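N-acylethanolamine-hydrolyzing acid amidase beta-subunit (Caenorhabditis elegans, PDB 6DY3) degrades bioactive fatty acid amides such as N-palmitoylethanolamine to ethanolamine and free fatty acid, working as a heterodimer with its alpha subunit. Local coordinates at the interface of chains B and A. Sequence-based numbering; all coordinates share one arbitrary frame. Chains: chain A, N-acylethanolamine-hydrolyzing acid amidase beta-subunit; chain B, N-acylethanolamine-hydrolyzing acid amidase alpha-subunit.

Contact 1: the interface of chains B and A. Residues chain B 17-22; chain A 34-37, 43-44, 97, 101.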
ATOM      1  N   TYR B  17      -3.974  14.824   6.637  1.00 47.63           N
ATOM      2  CA  TYR B  17      -5.342  15.247   6.371  1.00 49.01           C
ATOM      3  C   TYR B  17      -6.299  14.335   7.120  1.00 49.70           C
ATOM      4  O   TYR B  17      -5.998  13.164   7.369  1.00 44.45           O
ATOM      5  CB  TYR B  17      -5.693  15.205   4.871  1.00 46.06           C
ATOM      6  CG  TYR B  17      -4.921  16.188   4.023  1.00 44.44           C
ATOM      7  CD1 TYR B  17      -5.431  17.452   3.759  1.00 43.63           C
ATOM      8  CD2 TYR B  17      -3.682  15.854   3.488  1.00 43.66           C
ATOM      9  CE1 TYR B  17      -4.731  18.357   2.991  1.00 43.86           C
ATOM     10  CE2 TYR B  17      -2.974  16.753   2.716  1.00 44.42           C
ATOM     11  CZ  TYR B  17      -3.504  18.004   2.472  1.00 45.40           C
ATOM     12  OH  TYR B  17      -2.802  18.907   1.708  1.00 46.56           O
ATOM     13  N   GLU B  18      -7.459  14.883   7.469  1.00 53.09           N
ATOM     14  CA  GLU B  18      -8.567  14.107   8.007  1.00 52.96           C
ATOM     15  C   GLU B  18      -9.641  14.014   6.934  1.00 49.10           C
ATOM     16  O   GLU B  18     -10.098  15.037   6.412  1.00 47.09           O
ATOM     17  CB  GLU B  18      -9.129  14.732   9.286  1.00 56.86           C
ATOM     18  CG  GLU B  18      -8.340  14.395  10.544  1.00 59.83           C
ATOM     19  CD  GLU B  18      -8.981  14.959  11.811  1.00 64.61           C
ATOM     20  OE1 GLU B  18     -10.143  15.416  11.751  1.00 67.42           O
ATOM     21  OE2 GLU B  18      -8.319  14.948  12.870  1.00 64.12           O
ATOM     22  N   ILE B  19     -10.007  12.791   6.582  1.00 48.03           N
ATOM     23  CA  ILE B  19     -11.084  12.535   5.636  1.00 50.81           C
ATOM     24  C   ILE B  19     -12.312  12.175   6.459  1.00 53.03           C
ATOM     25  O   ILE B  19     -12.353  11.128   7.115  1.00 53.62           O
ATOM     26  CB  ILE B  19     -10.710  11.426   4.639  1.00 47.59           C
ATOM     27  CG1 ILE B  19      -9.532  11.871   3.761  1.00 42.56           C
ATOM     28  CG2 ILE B  19     -11.914  11.027   3.778  1.00 45.37           C
ATOM     29  CD1 ILE B  19      -9.771  13.142   2.960  1.00 42.78           C
ATOM     30  N   ASN B  20     -13.303  13.062   6.447  1.00 52.18           N
ATOM     31  CA  ASN B  20     -14.512  12.872   7.237  1.00 54.21           C
ATOM     32  C   ASN B  20     -15.467  11.969   6.467  1.00 54.87           C
ATOM     33  O   ASN B  20     -15.979  12.352   5.411  1.00 51.96           O
ATOM     34  CB  ASN B  20     -15.162  14.214   7.550  1.00 59.81           C
ATOM     35  CG  ASN B  20     -16.149  14.127   8.693  1.00 64.84           C
ATOM     36  OD1 ASN B  20     -16.681  13.058   8.991  1.00 62.36           O
ATOM     37  ND2 ASN B  20     -16.399  15.252   9.340  1.00 71.82           N
ATOM     38  N   LEU B  21     -15.696  10.765   6.990  1.00 61.45           N
ATOM     39  CA  LEU B  21     -16.646   9.845   6.378  1.00 64.77           C
ATOM     40  C   LEU B  21     -18.090  10.277   6.577  1.00 66.26           C
ATOM     41  O   LEU B  21     -18.977   9.719   5.924  1.00 69.01           O
ATOM     42  CB  LEU B  21     -16.454   8.439   6.949  1.00 64.02           C
ATOM     43  CG  LEU B  21     -15.081   7.811   6.724  1.00 61.63           C
ATOM     44  CD1 LEU B  21     -15.018   6.437   7.379  1.00 61.01           C
ATOM     45  CD2 LEU B  21     -14.756   7.714   5.243  1.00 61.32           C
ATOM     46  N   ASP B  22     -18.350  11.239   7.465  1.00 65.55           N
ATOM     47  CA  ASP B  22     -19.696  11.770   7.632  1.00 68.53           C
ATOM     48  C   ASP B  22     -20.072  12.759   6.538  1.00 69.74           C
ATOM     49  O   ASP B  22     -21.265  12.980   6.307  1.00 72.48           O
ATOM     50  CB  ASP B  22     -19.832  12.456   8.996  1.00 72.05           C
ATOM     51  CG  ASP B  22     -19.637  11.500  10.160  1.00 70.47           C
ATOM     52  OD1 ASP B  22     -20.005  10.312  10.033  1.00 69.15           O
ATOM     53  OD2 ASP B  22     -19.127  11.946  11.209  1.00 69.79           O
TER
ATOM     54  N   VAL A  34      -3.377  10.149   6.000  1.00 37.53           N
ATOM     55  CA  VAL A  34      -4.808  10.397   6.110  1.00 38.39           C
ATOM     56  C   VAL A  34      -5.354   9.685   7.338  1.00 42.25           C
ATOM     57  O   VAL A  34      -5.016   8.526   7.601  1.00 41.85           O
ATOM     58  CB  VAL A  34      -5.557   9.939   4.844  1.00 37.45           C
ATOM     59  CG1 VAL A  34      -7.057   9.954   5.078  1.00 40.76           C
ATOM     60  CG2 VAL A  34      -5.188  10.833   3.664  1.00 37.14           C
ATOM     61  N   ASP A  35      -6.192  10.389   8.096  1.00 46.67           N
ATOM     62  CA  ASP A  35      -7.006   9.795   9.149  1.00 46.55           C
ATOM     63  C   ASP A  35      -8.457   9.788   8.682  1.00 44.46           C
ATOM     64  O   ASP A  35      -9.029  10.849   8.408  1.00 44.40           O
ATOM     65  CB  ASP A  35      -6.872  10.572  10.459  1.00 50.08           C
ATOM     66  CG  ASP A  35      -5.686  10.114  11.301  1.00 52.96           C
ATOM     67  OD1 ASP A  35      -5.195  10.920  12.122  1.00 56.58           O
ATOM     68  OD2 ASP A  35      -5.239   8.958  11.144  1.00 50.96           O
ATOM     69  N   PHE A  36      -9.041   8.595   8.574  1.00 43.26           N
ATOM     70  CA  PHE A  36     -10.444   8.444   8.198  1.00 46.32           C
ATOM     71  C   PHE A  36     -11.274   8.480   9.474  1.00 52.83           C
ATOM     72  O   PHE A  36     -11.219   7.550  10.286  1.00 52.38           O
ATOM     73  CB  PHE A  36     -10.668   7.149   7.423  1.00 45.31           C
ATOM     74  CG  PHE A  36     -10.016   7.126   6.066  1.00 42.50           C
ATOM     75  CD1 PHE A  36      -8.704   6.715   5.917  1.00 39.03           C
ATOM     76  CD2 PHE A  36     -10.720   7.514   4.938  1.00 44.29           C
ATOM     77  CE1 PHE A  36      -8.107   6.690   4.671  1.00 40.37           C
ATOM     78  CE2 PHE A  36     -10.124   7.492   3.683  1.00 42.97           C
ATOM     79  CZ  PHE A  36      -8.816   7.080   3.553  1.00 38.91           C
ATOM     80  N   VAL A  37     -12.046   9.549   9.647  1.00 58.20           N
ATOM     81  CA  VAL A  37     -12.759   9.801  10.893  1.00 60.71           C
ATOM     82  C   VAL A  37     -14.258   9.674  10.663  1.00 60.80           C
ATOM     83  O   VAL A  37     -14.778  10.000   9.590  1.00 59.28           O
ATOM     84  CB  VAL A  37     -12.403  11.192  11.461  1.00 60.96           C
ATOM     85  CG1 VAL A  37     -10.927  11.240  11.838  1.00 60.21           C
ATOM     86  CG2 VAL A  37     -12.727  12.283  10.455  1.00 59.89           C
ATOM     87  N   GLN A  43     -11.417   5.979  12.471  1.00 47.20           N
ATOM     88  CA  GLN A  43     -11.739   4.596  12.143  1.00 49.02           C
ATOM     89  C   GLN A  43     -10.500   3.843  11.684  1.00 47.68           C
ATOM     90  O   GLN A  43     -10.239   2.722  12.135  1.00 48.45           O
ATOM     91  CB  GLN A  43     -12.822   4.556  11.065  1.00 50.29           C
ATOM     92  CG  GLN A  43     -14.070   5.335  11.428  1.00 54.81           C
ATOM     93  CD  GLN A  43     -14.649   4.903  12.753  1.00 54.25           C
ATOM     94  OE1 GLN A  43     -15.067   3.759  12.911  1.00 53.67           O
ATOM     95  NE2 GLN A  43     -14.651   5.808  13.724  1.00 55.88           N
ATOM     96  N   TYR A  44      -9.732   4.442  10.781  1.00 42.56           N
ATOM     97  CA  TYR A  44      -8.502   3.848  10.289  1.00 39.99           C
ATOM     98  C   TYR A  44      -7.705   4.951   9.617  1.00 40.36           C
ATOM     99  O   TYR A  44      -8.243   6.004   9.267  1.00 40.22           O
ATOM    100  CB  TYR A  44      -8.767   2.686   9.318  1.00 38.70           C
ATOM    101  CG  TYR A  44      -9.685   3.042   8.167  1.00 39.16           C
ATOM    102  CD1 TYR A  44      -9.175   3.451   6.949  1.00 37.19           C
ATOM    103  CD2 TYR A  44     -11.065   2.985   8.309  1.00 40.72           C
ATOM    104  CE1 TYR A  44     -10.007   3.781   5.906  1.00 37.03           C
ATOM    105  CE2 TYR A  44     -11.906   3.313   7.266  1.00 39.36           C
ATOM    106  CZ  TYR A  44     -11.371   3.714   6.070  1.00 38.10           C
ATOM    107  OH  TYR A  44     -12.198   4.048   5.023  1.00 38.29           O
ATOM    108  N   ARG A  97      -8.949  -0.837   1.736  1.00 40.62           N
ATOM    109  CA  ARG A  97      -9.618   0.185   2.534  1.00 39.89           C
ATOM    110  C   ARG A  97     -10.902  -0.357   3.140  1.00 42.62           C
ATOM    111  O   ARG A  97     -11.237  -0.046   4.287  1.00 46.71           O
ATOM    112  CB  ARG A  97      -9.904   1.416   1.677  1.00 38.72           C
ATOM    113  CG  ARG A  97     -10.644   2.518   2.409  1.00 38.34           C
ATOM    114  CD  ARG A  97     -10.888   3.704   1.500  1.00 40.88           C
ATOM    115  NE  ARG A  97     -11.858   4.640   2.063  1.00 45.04           N
ATOM    116  CZ  ARG A  97     -12.312   5.717   1.427  1.00 46.59           C
ATOM    117  NH1 ARG A  97     -11.886   5.997   0.199  1.00 43.20           N
ATOM    118  NH2 ARG A  97     -13.199   6.513   2.018  1.00 46.58           N
ATOM    119  N   GLU A 101     -12.022  -0.650   7.142  1.00 43.31           N
ATOM    120  CA  GLU A 101     -13.229   0.006   7.622  1.00 46.47           C
ATOM    121  C   GLU A 101     -14.200  -0.948   8.304  1.00 47.75           C
ATOM    122  O   GLU A 101     -14.906  -0.530   9.226  1.00 50.97           O
ATOM    123  CB  GLU A 101     -13.937   0.706   6.459  1.00 46.55           C
ATOM    124  CG  GLU A 101     -15.089   1.608   6.882  1.00 47.22           C
ATOM    125  CD  GLU A 101     -15.543   2.538   5.770  1.00 48.39           C
ATOM    126  OE1 GLU A 101     -14.702   3.287   5.230  1.00 48.81           O
ATOM    127  OE2 GLU A 101     -16.743   2.524   5.436  1.00 51.48           O
TER

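Contact 2: the interface of chains B and A. Residues chain B 52, 55, 59, 98, 110; chain A 76, 80-81, 84.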
ATOM      1  N   PRO B  52       0.846  -0.008 -21.098  1.00 43.94           N
ATOM      2  CA  PRO B  52       1.222  -0.472 -22.442  1.00 43.46           C
ATOM      3  C   PRO B  52       0.294   0.102 -23.501  1.00 45.15           C
ATOM      4  O   PRO B  52      -0.930   0.046 -23.372  1.00 46.18           O
ATOM      5  CB  PRO B  52       1.094  -1.995 -22.342  1.00 42.93           C
ATOM      6  CG  PRO B  52       1.243  -2.294 -20.897  1.00 43.60           C
ATOM      7  CD  PRO B  52       0.640  -1.133 -20.169  1.00 43.75           C
ATOM      8  N   LEU B  55      -2.900  -1.616 -24.868  1.00 47.33           N
ATOM      9  CA  LEU B  55      -4.016  -1.748 -23.940  1.00 43.77           C
ATOM     10  C   LEU B  55      -4.594  -0.413 -23.497  1.00 42.39           C
ATOM     11  O   LEU B  55      -5.592  -0.399 -22.772  1.00 39.40           O
ATOM     12  CB  LEU B  55      -3.597  -2.561 -22.709  1.00 41.98           C
ATOM     13  CG  LEU B  55      -3.439  -4.069 -22.921  1.00 42.16           C
ATOM     14  CD1 LEU B  55      -2.999  -4.726 -21.645  1.00 42.13           C
ATOM     15  CD2 LEU B  55      -4.731  -4.707 -23.403  1.00 41.97           C
ATOM     16  N   VAL B  59      -8.278   0.385 -21.635  1.00 39.92           N
ATOM     17  CA  VAL B  59      -8.362   0.922 -20.279  1.00 38.09           C
ATOM     18  C   VAL B  59      -9.318   2.104 -20.239  1.00 38.40           C
ATOM     19  O   VAL B  59     -10.182   2.201 -19.358  1.00 37.59           O
ATOM     20  CB  VAL B  59      -6.960   1.308 -19.766  1.00 37.33           C
ATOM     21  CG1 VAL B  59      -7.047   2.095 -18.464  1.00 37.90           C
ATOM     22  CG2 VAL B  59      -6.116   0.059 -19.559  1.00 36.94           C
ATOM     23  N   LEU B  98      -5.388   0.334 -11.842  1.00 32.66           N
ATOM     24  CA  LEU B  98      -4.022  -0.104 -12.139  1.00 32.22           C
ATOM     25  C   LEU B  98      -3.062   0.550 -11.143  1.00 34.89           C
ATOM     26  O   LEU B  98      -2.212   1.380 -11.483  1.00 30.66           O
ATOM     27  CB  LEU B  98      -3.663   0.234 -13.578  1.00 31.75           C
ATOM     28  CG  LEU B  98      -4.643  -0.276 -14.642  1.00 32.41           C
ATOM     29  CD1 LEU B  98      -4.146   0.056 -16.034  1.00 33.09           C
ATOM     30  CD2 LEU B  98      -4.893  -1.769 -14.504  1.00 32.85           C
ATOM     31  N   PHE B 110       7.207  -4.401 -24.090  1.00 91.54           N
ATOM     32  CA  PHE B 110       6.441  -4.069 -25.288  1.00 91.94           C
ATOM     33  C   PHE B 110       7.299  -3.306 -26.295  1.00 92.15           C
ATOM     34  O   PHE B 110       7.531  -3.772 -27.411  1.00 91.25           O
ATOM     35  CB  PHE B 110       5.209  -3.243 -24.918  1.00 91.04           C
ATOM     36  CG  PHE B 110       4.189  -4.003 -24.125  1.00 90.14           C
ATOM     37  CD1 PHE B 110       3.059  -4.518 -24.741  1.00 87.09           C
ATOM     38  CD2 PHE B 110       4.361  -4.210 -22.763  1.00 89.01           C
ATOM     39  CE1 PHE B 110       2.119  -5.218 -24.015  1.00 83.80           C
ATOM     40  CE2 PHE B 110       3.423  -4.914 -22.033  1.00 85.36           C
ATOM     41  CZ  PHE B 110       2.304  -5.418 -22.661  1.00 83.26           C
TER
ATOM     42  N   TYR A  76       4.929 -11.994 -18.251  1.00 85.22           N
ATOM     43  CA  TYR A  76       4.061 -10.822 -18.240  1.00 85.38           C
ATOM     44  C   TYR A  76       3.274 -10.715 -19.539  1.00 84.74           C
ATOM     45  O   TYR A  76       2.113 -10.291 -19.538  1.00 86.32           O
ATOM     46  CB  TYR A  76       4.904  -9.570 -18.007  1.00 84.44           C
ATOM     47  CG  TYR A  76       4.113  -8.316 -17.728  1.00 83.22           C
ATOM     48  CD1 TYR A  76       3.215  -8.258 -16.669  1.00 82.58           C
ATOM     49  CD2 TYR A  76       4.288  -7.177 -18.506  1.00 85.03           C
ATOM     50  CE1 TYR A  76       2.491  -7.108 -16.403  1.00 82.48           C
ATOM     51  CE2 TYR A  76       3.573  -6.019 -18.247  1.00 85.92           C
ATOM     52  CZ  TYR A  76       2.674  -5.990 -17.192  1.00 84.64           C
ATOM     53  OH  TYR A  76       1.956  -4.845 -16.918  1.00 83.29           O
ATOM     54  N   ILE A  80      -0.889 -10.802 -19.254  1.00 40.81           N
ATOM     55  CA  ILE A  80      -1.258  -9.401 -19.054  1.00 38.09           C
ATOM     56  C   ILE A  80      -2.773  -9.246 -19.011  1.00 37.89           C
ATOM     57  O   ILE A  80      -3.311  -8.493 -18.195  1.00 37.67           O
ATOM     58  CB  ILE A  80      -0.633  -8.516 -20.154  1.00 40.54           C
ATOM     59  CG1 ILE A  80      -1.090  -7.082 -19.933  1.00 41.57           C
ATOM     60  CG2 ILE A  80      -1.034  -8.988 -21.567  1.00 45.95           C
ATOM     61  CD1 ILE A  80      -0.194  -6.062 -20.555  1.00 48.59           C
ATOM     62  N   LEU A  81      -3.485  -9.970 -19.885  1.00 38.31           N
ATOM     63  CA  LEU A  81      -4.941  -9.894 -19.920  1.00 32.19           C
ATOM     64  C   LEU A  81      -5.538 -10.371 -18.608  1.00 31.50           C
ATOM     65  O   LEU A  81      -6.479  -9.756 -18.085  1.00 30.10           O
ATOM     66  CB  LEU A  81      -5.493 -10.732 -21.067  1.00 32.43           C
ATOM     67  CG  LEU A  81      -5.276 -10.182 -22.472  1.00 32.68           C
ATOM     68  CD1 LEU A  81      -6.046 -11.048 -23.438  1.00 38.87           C
ATOM     69  CD2 LEU A  81      -5.684  -8.729 -22.606  1.00 31.38           C
ATOM     70  N   PHE A  84      -4.879  -7.645 -15.891  1.00 40.66           N
ATOM     71  CA  PHE A  84      -5.851  -6.561 -15.992  1.00 40.27           C
ATOM     72  C   PHE A  84      -7.242  -7.026 -15.587  1.00 38.21           C
ATOM     73  O   PHE A  84      -8.010  -6.260 -14.997  1.00 41.11           O
ATOM     74  CB  PHE A  84      -5.871  -6.011 -17.417  1.00 41.64           C
ATOM     75  CG  PHE A  84      -4.819  -4.972 -17.684  1.00 42.92           C
ATOM     76  CD1 PHE A  84      -5.143  -3.795 -18.347  1.00 43.50           C
ATOM     77  CD2 PHE A  84      -3.509  -5.170 -17.277  1.00 44.45           C
ATOM     78  CE1 PHE A  84      -4.179  -2.833 -18.599  1.00 43.04           C
ATOM     79  CE2 PHE A  84      -2.536  -4.209 -17.524  1.00 44.40           C
ATOM     80  CZ  PHE A  84      -2.871  -3.039 -18.186  1.00 43.86           C
TER

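Contact 1: the interface of chains B and A
Strand 15-20 of the alpha subunit pairs in parallel with strand 31-38 of the beta subunit, and backbone N-H and C=O groups are shared in both directions along the seam. The beta subunit belongs to the N-terminal nucleophile amidases of the acid ceramidase family, and here its sheet gains a strand from the other product of autocatalytic cleavage. The amide N of A:Asp35 gives to B:Tyr17 O at 2.9 Å, while A:Asp35 O receives B:Ile19 N at 2.8 Å from above the carbonyl plane. One step on, A:Val37 N reaches B:Ile19 O over 3.0 Å, and B:Leu21 N closes the row on A:Val37 O at 2.9 Å, almost along the C=O axis (174°).

B:Ile19 packs against two residues of the partner strand. Its CG1, anti to the carbonyl carbon (chi1 -65°), crosses obliquely to A:Val34 CG1 at 3.4 Å, and the CG2 branch runs alongside the A:Phe36 ring at CD2 and CE2. That ring lies between A:Val34 CG1 on one face and A:Tyr44 CE1 on the other, and A:Arg97 turns a guanidinium face toward its CE2 corner. B:Leu21 follows, CD2 meeting A:Arg97 NH2 and CD1 meeting A:Glu101 OE1, tip to tip. The A:Tyr44 hydroxyl links these two polar side chains: OH gives to A:Glu101 OE1 at 2.6 Å, on the anti lone pair, and takes A:Arg97 NE at 3.0 Å, nearly in the guanidinium plane.

Where the strand ends, B:Asn20 has CG anti to the backbone N (chi1 -162°), and its amide oxygen OD1 accepts B:Asp22 N at 2.9 Å. An alanine here would remove that carboxamide acceptor and would probably loosen the turn following the strand. On the same side, A:Val37 CG2 packs against the B:Asn20 CA. The carboxylates of B:Glu18 and A:Asp35 stay apart, and as like charges would probably repel weakly.

Contact 2: the interface of chains B and A
No polar atom is gripped across this part of the alpha-beta interface: the count of hydrogen bonds and salt bridges between the two sides is zero, and the subunits meet through hydrocarbon alone. Helix 76-89 of the beta subunit presents A:Tyr76, A:Ile80, A:Leu81 and A:Phe84 to an apolar surface assembled from separate stretches of the alpha subunit.

A:Phe84 is the broad element. Its ring is sandwiched between two leucines of the partner, B:Leu55 CD1 lying over one face, 3.9 Å from the ring centroid and displaced toward the rim in a CH-pi contact, and B:Leu98 CD2 standing over the centre of the opposite face. A:Phe84 CE1, a corner of the ring, also receives B:Val59 CG2 at 3.6 Å, with the two side chains crossing at about a right angle. Contacts on both faces and at a corner would be expected to restrain rotation of the ring.

A:Ile80 reaches out with CG1 anti to its backbone N (chi1 178°) and the branch nearly extended beyond it, so that CD1 forms the tip. A:Ile80 CD1 meets B:Leu55 CD1 end to end, and B:Pro52 CG approaches the same A:Ile80 CD1 at 4.0 Å. B:Leu55 CD1 thus serves both A:Ile80 and A:Phe84, while B:Leu55 CD2, on the same fork, turns toward A:Leu81 CD2 at 4.2 Å. The B:Phe110 ring, poorly ordered, points its CZ at A:Ile80, rests a face on B:Pro52 CB, and has CE2 of the likewise poorly ordered A:Tyr76 at its edge.

Within the fold, the helix docks against the loop at B:Pro52, 3-10 helix 53-55, B:Val59 in helix 56-63, the loop following helix 89-97, and the modelled C-terminal end of the alpha subunit.

The centres of contact 1 and contact 2 lie about 32 Å apart, and no residue or secondary-structure element is common to both. One sequence link exists on the beta subunit, where helix 76-89 of contact 2 is followed by helix 92-102, which borders contact 1. On the alpha subunit, contact 1 uses a strand near the N-terminal end of the modelled chain, contact 2 segments from its middle and its C-terminal end. Sheet extension and apolar helix packing thus hold the cleaved pair together at well-separated points. Contact 1 is centred about 23 Å from the nucleophile A:Cys1, consistent with a structural role.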